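Local coordinates for protein beta-N-acetylhexosaminidase (Bacteroides fragilis, PDB 4PYS) that probably removes terminal beta-linked N-acetylhexosamine residues from glycans, as a family 20 glycoside hydrolase, at residues Glu61-His66 and Pro86-Val91; Ile82-Glu87 and Phe119-Ile124. All blocks are in the same frame, centred on the assembly; numbering follows the deposited sequence.

Interaction 1: Glu61-His66 and Pro86-Val91; sequences EEVNSH and PERIIV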
loop_
_atom_site.group_PDB
_atom_site.type_symbol
_atom_site.label_atom_id
_atom_site.label_comp_id
_atom_site.label_asym_id
_atom_site.label_seq_id
_atom_site.Cartn_x
_atom_site.Cartn_y
_atom_site.Cartn_z
ATOM N N GLU A 61 -35.252 -12.492 11.557
ATOM C CA GLU A 61 -34.969 -13.840 12.050
ATOM C C GLU A 61 -33.901 -14.530 11.210
ATOM O O GLU A 61 -34.092 -14.743 10.010
ATOM C CB GLU A 61 -36.247 -14.682 12.064
ATOM C CG GLU A 61 -37.245 -14.265 13.131
ATOM C CD GLU A 61 -36.704 -14.469 14.534
ATOM O OE1 GLU A 61 -36.554 -13.470 15.269
ATOM O OE2 GLU A 61 -36.424 -15.630 14.902
ATOM N N GLU A 62 -32.782 -14.881 11.838
ATOM C CA GLU A 62 -31.663 -15.484 11.116
ATOM C C GLU A 62 -32.050 -16.768 10.383
ATOM O O GLU A 62 -31.560 -17.035 9.281
ATOM C CB GLU A 62 -30.480 -15.760 12.056
ATOM C CG GLU A 62 -29.299 -16.417 11.355
ATOM C CD GLU A 62 -28.112 -16.651 12.268
ATOM O OE1 GLU A 62 -28.232 -16.380 13.482
ATOM O OE2 GLU A 62 -27.063 -17.109 11.765
ATOM N N VAL A 63 -32.933 -17.555 10.995
ATOM C CA VAL A 63 -33.277 -18.867 10.461
ATOM C C VAL A 63 -33.861 -18.765 9.044
ATOM O O VAL A 63 -33.691 -19.671 8.225
ATOM C CB VAL A 63 -34.224 -19.639 11.419
ATOM C CG1 VAL A 63 -35.609 -19.028 11.417
ATOM C CG2 VAL A 63 -34.289 -21.105 11.032
ATOM N N ASN A 64 -34.513 -17.642 8.751
ATOM C CA ASN A 64 -35.123 -17.423 7.441
ATOM C C ASN A 64 -34.189 -16.824 6.399
ATOM O O ASN A 64 -34.582 -16.636 5.245
ATOM C CB ASN A 64 -36.352 -16.530 7.578
ATOM C CG ASN A 64 -37.430 -17.158 8.424
ATOM O OD1 ASN A 64 -37.624 -18.375 8.396
ATOM N ND2 ASN A 64 -38.141 -16.333 9.188
ATOM N N SER A 65 -32.963 -16.515 6.802
ATOM C CA SER A 65 -32.001 -15.897 5.894
ATOM C C SER A 65 -31.220 -16.936 5.079
ATOM O O SER A 65 -31.098 -18.094 5.486
ATOM C CB SER A 65 -31.040 -14.987 6.667
ATOM O OG SER A 65 -30.063 -15.737 7.377
ATOM N N HIS A 66 -30.735 -16.514 3.913
ATOM C CA HIS A 66 -29.857 -17.306 3.052
ATOM C C HIS A 66 -28.403 -17.064 3.436
ATOM O O HIS A 66 -27.545 -17.934 3.267
ATOM C CB HIS A 66 -30.000 -16.873 1.583
ATOM C CG HIS A 66 -31.352 -17.118 0.990
ATOM N ND1 HIS A 66 -32.144 -16.100 0.502
ATOM C CD2 HIS A 66 -32.041 -18.266 0.776
ATOM C CE1 HIS A 66 -33.269 -16.607 0.031
ATOM N NE2 HIS A 66 -33.231 -17.919 0.184
ATOM N N PRO A 86 -25.941 -26.627 1.883
ATOM C CA PRO A 86 -26.988 -26.593 0.854
ATOM C C PRO A 86 -28.166 -25.674 1.201
ATOM O O PRO A 86 -28.990 -25.411 0.330
ATOM C CB PRO A 86 -27.467 -28.049 0.796
ATOM C CG PRO A 86 -26.286 -28.847 1.230
ATOM C CD PRO A 86 -25.602 -28.009 2.275
ATOM N N GLU A 87 -28.239 -25.193 2.442
ATOM C CA GLU A 87 -29.345 -24.330 2.860
ATOM C C GLU A 87 -28.986 -22.854 3.032
ATOM O O GLU A 87 -29.827 -21.984 2.820
ATOM C CB GLU A 87 -29.981 -24.854 4.152
ATOM N N ARG A 88 -27.745 -22.561 3.412
ATOM C CA ARG A 88 -27.391 -21.187 3.756
ATOM C C ARG A 88 -25.888 -20.959 3.758
ATOM O O ARG A 88 -25.105 -21.903 3.648
ATOM C CB ARG A 88 -27.936 -20.847 5.146
ATOM C CG ARG A 88 -27.260 -21.647 6.260
ATOM C CD ARG A 88 -27.792 -21.300 7.643
ATOM N NE ARG A 88 -29.159 -21.763 7.855
ATOM C CZ ARG A 88 -30.216 -20.960 7.883
ATOM N NH1 ARG A 88 -31.424 -21.454 8.088
ATOM N NH2 ARG A 88 -30.059 -19.655 7.713
ATOM N N ILE A 89 -25.504 -19.688 3.865
ATOM C CA ILE A 89 -24.126 -19.312 4.120
ATOM C C ILE A 89 -24.072 -18.644 5.478
ATOM O O ILE A 89 -24.899 -17.785 5.788
ATOM C CB ILE A 89 -23.604 -18.295 3.096
ATOM C CG1 ILE A 89 -23.804 -18.816 1.681
ATOM C CG2 ILE A 89 -22.130 -17.986 3.352
ATOM C CD1 ILE A 89 -23.233 -17.907 0.604
ATOM N N ILE A 90 -23.119 -19.062 6.295
ATOM C CA ILE A 90 -22.845 -18.369 7.543
ATOM C C ILE A 90 -21.459 -17.782 7.451
ATOM O O ILE A 90 -20.479 -18.514 7.281
ATOM C CB ILE A 90 -22.898 -19.317 8.729
ATOM C CG1 ILE A 90 -24.292 -19.931 8.827
ATOM C CG2 ILE A 90 -22.578 -18.577 10.029
ATOM C CD1 ILE A 90 -24.368 -21.031 9.816
ATOM N N VAL A 91 -21.376 -16.461 7.551
ATOM C CA VAL A 91 -20.090 -15.781 7.522
ATOM C C VAL A 91 -19.814 -15.257 8.918
ATOM O O VAL A 91 -20.644 -14.558 9.501
ATOM C CB VAL A 91 -20.094 -14.585 6.552
ATOM C CG1 VAL A 91 -18.704 -13.953 6.494
ATOM C CG2 VAL A 91 -20.532 -15.022 5.159
HETATM O O HOH W 1 -28.035 -17.857 7.137
#
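R88, just before strand 89-93, reaches across to residues 62-66: its base and its tip meet carbonyl oxygens there, while the chain between spans the gap. At the base, R88 CB lies 3.5 Å from H66 O. The first torsion sets CG between the backbone N and the carbonyl carbon (chi1 67°), CD continues extended, and the chain then bends at chi3, which places NE. At the tip, R88 NH1 gives V63 O an almost straight hydrogen bond of 2.9 Å (N-H...O 177°). V63 O lies practically in the guanidinium plane, at its edge, although the donor is tilted from the plane of the carbonyl. R88 NH2 makes a weak bond of 3.4 Å to E62 O and lies 2.9 Å from S65 O. R88 NH2 also donates to a water at 2.8 Å that in turn donates to S65 OG.

E62 O also receives S65 N and S65 OG, the hydroxyl arriving in the carbonyl plane on a lone pair. The carboxylate of E62 is engaged elsewhere, in a salt bridge to K70 and a hydrogen bond to S68, while H66 ND1 bonds to R32. Beside the arginine, I89 N donates to H66 O at 2.8 Å, just ahead of the parallel pairing of strands 67-71 and 89-93 in the family 20 domain 2 range.

The loop between strands 56-58 and 67-71 is thus tied to the residues entering strand 89-93 through backbone oxygens rather than a carboxylate; the positive guanidinium would be expected to polarise these carbonyls, and the water extends the polar network to the S65 hydroxyl.

Interaction 2: Ile82-Glu87 and Phe119-Ile124; sequences IRVTPE and FPCVEI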
loop_
_atom_site.group_PDB
_atom_site.type_symbol
_atom_site.label_atom_id
_atom_site.label_comp_id
_atom_site.label_asym_id
_atom_site.label_seq_id
_atom_site.Cartn_x
_atom_site.Cartn_y
_atom_site.Cartn_z
ATOM N N ILE A 82 -16.133 -18.960 6.689
ATOM C CA ILE A 82 -17.291 -19.064 5.806
ATOM C C ILE A 82 -17.752 -20.503 5.825
ATOM O O ILE A 82 -16.938 -21.402 5.619
ATOM C CB ILE A 82 -16.933 -18.715 4.352
ATOM C CG1 ILE A 82 -16.507 -17.245 4.213
ATOM C CG2 ILE A 82 -18.123 -18.990 3.437
ATOM C CD1 ILE A 82 -15.982 -16.881 2.806
ATOM N N ARG A 83 -19.037 -20.738 6.085
ATOM C CA ARG A 83 -19.609 -22.069 5.903
ATOM C C ARG A 83 -20.716 -21.970 4.880
ATOM O O ARG A 83 -21.698 -21.254 5.093
ATOM C CB ARG A 83 -20.165 -22.636 7.212
ATOM C CG ARG A 83 -19.098 -23.080 8.194
ATOM C CD ARG A 83 -19.725 -23.448 9.533
ATOM N NE ARG A 83 -20.019 -22.252 10.319
ATOM C CZ ARG A 83 -20.864 -22.231 11.341
ATOM N NH1 ARG A 83 -21.508 -23.342 11.686
ATOM N NH2 ARG A 83 -21.074 -21.103 12.010
ATOM N N VAL A 84 -20.543 -22.662 3.758
ATOM C CA VAL A 84 -21.603 -22.784 2.761
ATOM C C VAL A 84 -22.207 -24.172 2.895
ATOM O O VAL A 84 -21.496 -25.168 2.757
ATOM C CB VAL A 84 -21.053 -22.607 1.326
ATOM C CG1 VAL A 84 -22.162 -22.815 0.293
ATOM C CG2 VAL A 84 -20.422 -21.232 1.155
ATOM N N THR A 85 -23.507 -24.236 3.192
ATOM C CA THR A 85 -24.231 -25.502 3.259
ATOM C C THR A 85 -25.260 -25.489 2.133
ATOM O O THR A 85 -25.422 -24.461 1.470
ATOM C CB THR A 85 -24.939 -25.680 4.626
ATOM O OG1 THR A 85 -26.086 -24.823 4.699
ATOM C CG2 THR A 85 -23.996 -25.372 5.772
ATOM N N PRO A 86 -25.941 -26.627 1.883
ATOM C CA PRO A 86 -26.988 -26.593 0.854
ATOM C C PRO A 86 -28.166 -25.674 1.201
ATOM O O PRO A 86 -28.990 -25.411 0.330
ATOM C CB PRO A 86 -27.467 -28.049 0.796
ATOM C CG PRO A 86 -26.286 -28.847 1.230
ATOM C CD PRO A 86 -25.602 -28.009 2.275
ATOM N N GLU A 87 -28.239 -25.193 2.442
ATOM C CA GLU A 87 -29.345 -24.330 2.860
ATOM C C GLU A 87 -28.986 -22.854 3.032
ATOM O O GLU A 87 -29.827 -21.984 2.820
ATOM C CB GLU A 87 -29.981 -24.854 4.152
ATOM N N PHE A 119 -22.377 -21.358 -5.093
ATOM C CA PHE A 119 -21.281 -21.594 -4.160
ATOM C C PHE A 119 -21.181 -23.065 -3.792
ATOM O O PHE A 119 -22.092 -23.612 -3.167
ATOM C CB PHE A 119 -21.491 -20.798 -2.874
ATOM C CG PHE A 119 -21.432 -19.309 -3.055
ATOM C CD1 PHE A 119 -20.249 -18.687 -3.432
ATOM C CD2 PHE A 119 -22.553 -18.525 -2.819
ATOM C CE1 PHE A 119 -20.191 -17.310 -3.586
ATOM C CE2 PHE A 119 -22.503 -17.147 -2.963
ATOM C CZ PHE A 119 -21.322 -16.538 -3.346
ATOM N N PRO A 120 -20.068 -23.713 -4.166
ATOM C CA PRO A 120 -19.894 -25.108 -3.738
ATOM C C PRO A 120 -19.825 -25.162 -2.226
ATOM O O PRO A 120 -19.267 -24.251 -1.614
ATOM C CB PRO A 120 -18.544 -25.499 -4.348
ATOM C CG PRO A 120 -18.395 -24.579 -5.552
ATOM C CD PRO A 120 -19.020 -23.275 -5.110
ATOM N N CYS A 121 -20.405 -26.187 -1.619
ATOM C CA CYS A 121 -20.387 -26.279 -0.166
ATOM C C CYS A 121 -18.954 -26.393 0.341
ATOM O O CYS A 121 -18.103 -27.024 -0.298
ATOM C CB CYS A 121 -21.251 -27.444 0.309
ATOM S SG CYS A 121 -22.996 -27.201 -0.099
ATOM N N VAL A 122 -18.682 -25.762 1.478
ATOM C CA VAL A 122 -17.307 -25.601 1.934
ATOM C C VAL A 122 -17.284 -25.023 3.341
ATOM O O VAL A 122 -18.248 -24.394 3.784
ATOM C CB VAL A 122 -16.528 -24.655 0.980
ATOM C CG1 VAL A 122 -16.966 -23.206 1.172
ATOM C CG2 VAL A 122 -15.020 -24.777 1.184
ATOM N N GLU A 123 -16.197 -25.274 4.062
ATOM C CA GLU A 123 -15.867 -24.456 5.218
ATOM C C GLU A 123 -14.476 -23.875 5.013
ATOM O O GLU A 123 -13.508 -24.609 4.792
ATOM C CB GLU A 123 -15.939 -25.261 6.519
ATOM C CG GLU A 123 -15.634 -24.423 7.757
ATOM C CD GLU A 123 -15.964 -25.146 9.055
ATOM O OE1 GLU A 123 -16.707 -26.152 9.019
ATOM O OE2 GLU A 123 -15.476 -24.699 10.110
ATOM N N ILE A 124 -14.392 -22.553 5.054
ATOM C CA ILE A 124 -13.130 -21.847 4.888
ATOM C C ILE A 124 -12.845 -21.112 6.187
ATOM O O ILE A 124 -13.717 -20.407 6.701
ATOM C CB ILE A 124 -13.247 -20.813 3.762
ATOM C CG1 ILE A 124 -13.541 -21.505 2.431
ATOM C CG2 ILE A 124 -11.966 -19.995 3.651
ATOM C CD1 ILE A 124 -14.000 -20.537 1.343
#
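V84 and V122 form a hydrogen-bonded pair in the antiparallel ladder of strands 80-84 and 117-126, part of the mixed sheet in the family 20 domain 2 range, with V84 N to V122 O at 2.9 Å and V122 N to V84 O at 3.1 Å. I82 and I124 make a second such pair, likewise bonded in both directions. R83 and E123 between them are a non-hydrogen-bonded pair. CA-H...O contacts supplement the ladder: E123 CA approaches I82 O, and R83 CA approaches V122 O.

Apolar packing occupies the face carrying I82, V84, V122 and I124. V84 CG2 meets V122 CG1 at 4.0 Å. V84 CG1, anti to the backbone N (chi1 177°), lies 3.8 Å from F119 CB, those two side chains crossing at about a right angle. The F119 ring leads away to L106 and W109 of helix 96-109, which packs on this face.

Past the end of strand 80-84, C121 SG rests 3.6 Å from P86 CD and equally close to P86 N. An ST turn follows there, E87 N donating to T85 OG1.

On the face of R83 and E123, these two run side by side and point the same way, touching through their aliphatic parts, R83 CG to E123 CG at 3.7 Å. Their charged ends are not in contact: R83 NE and E123 OE2 are 5.2 Å apart, and R83 NH2 instead forms a salt bridge with E92.

Backbone bonds therefore hold the strands in register, one face adding branched aliphatic packing beneath the helix and the other methylene contact between opposite charges whose attraction is probably modest.

Both interactions reach one mixed sheet, with centres 11 Å apart. Along the sequence the order is 61-66, 82-87, 86-91 and 119-124, and P86 and E87 are common to both. These two residues lie in the connection between antiparallel neighbours 80-84 and 89-93, where I90 N probably bonds to R83 O at 2.9 Å. I89 CD1 packs on F119 CD2, so the side chains of the two contacts touch. Interaction 2 pairs two strands of the sheet, whereas interaction 1 attaches a loop to the next strand over. Both lie in the range of family 20 domain 2, far from the centre of the chain, and are structural packing of its sheet.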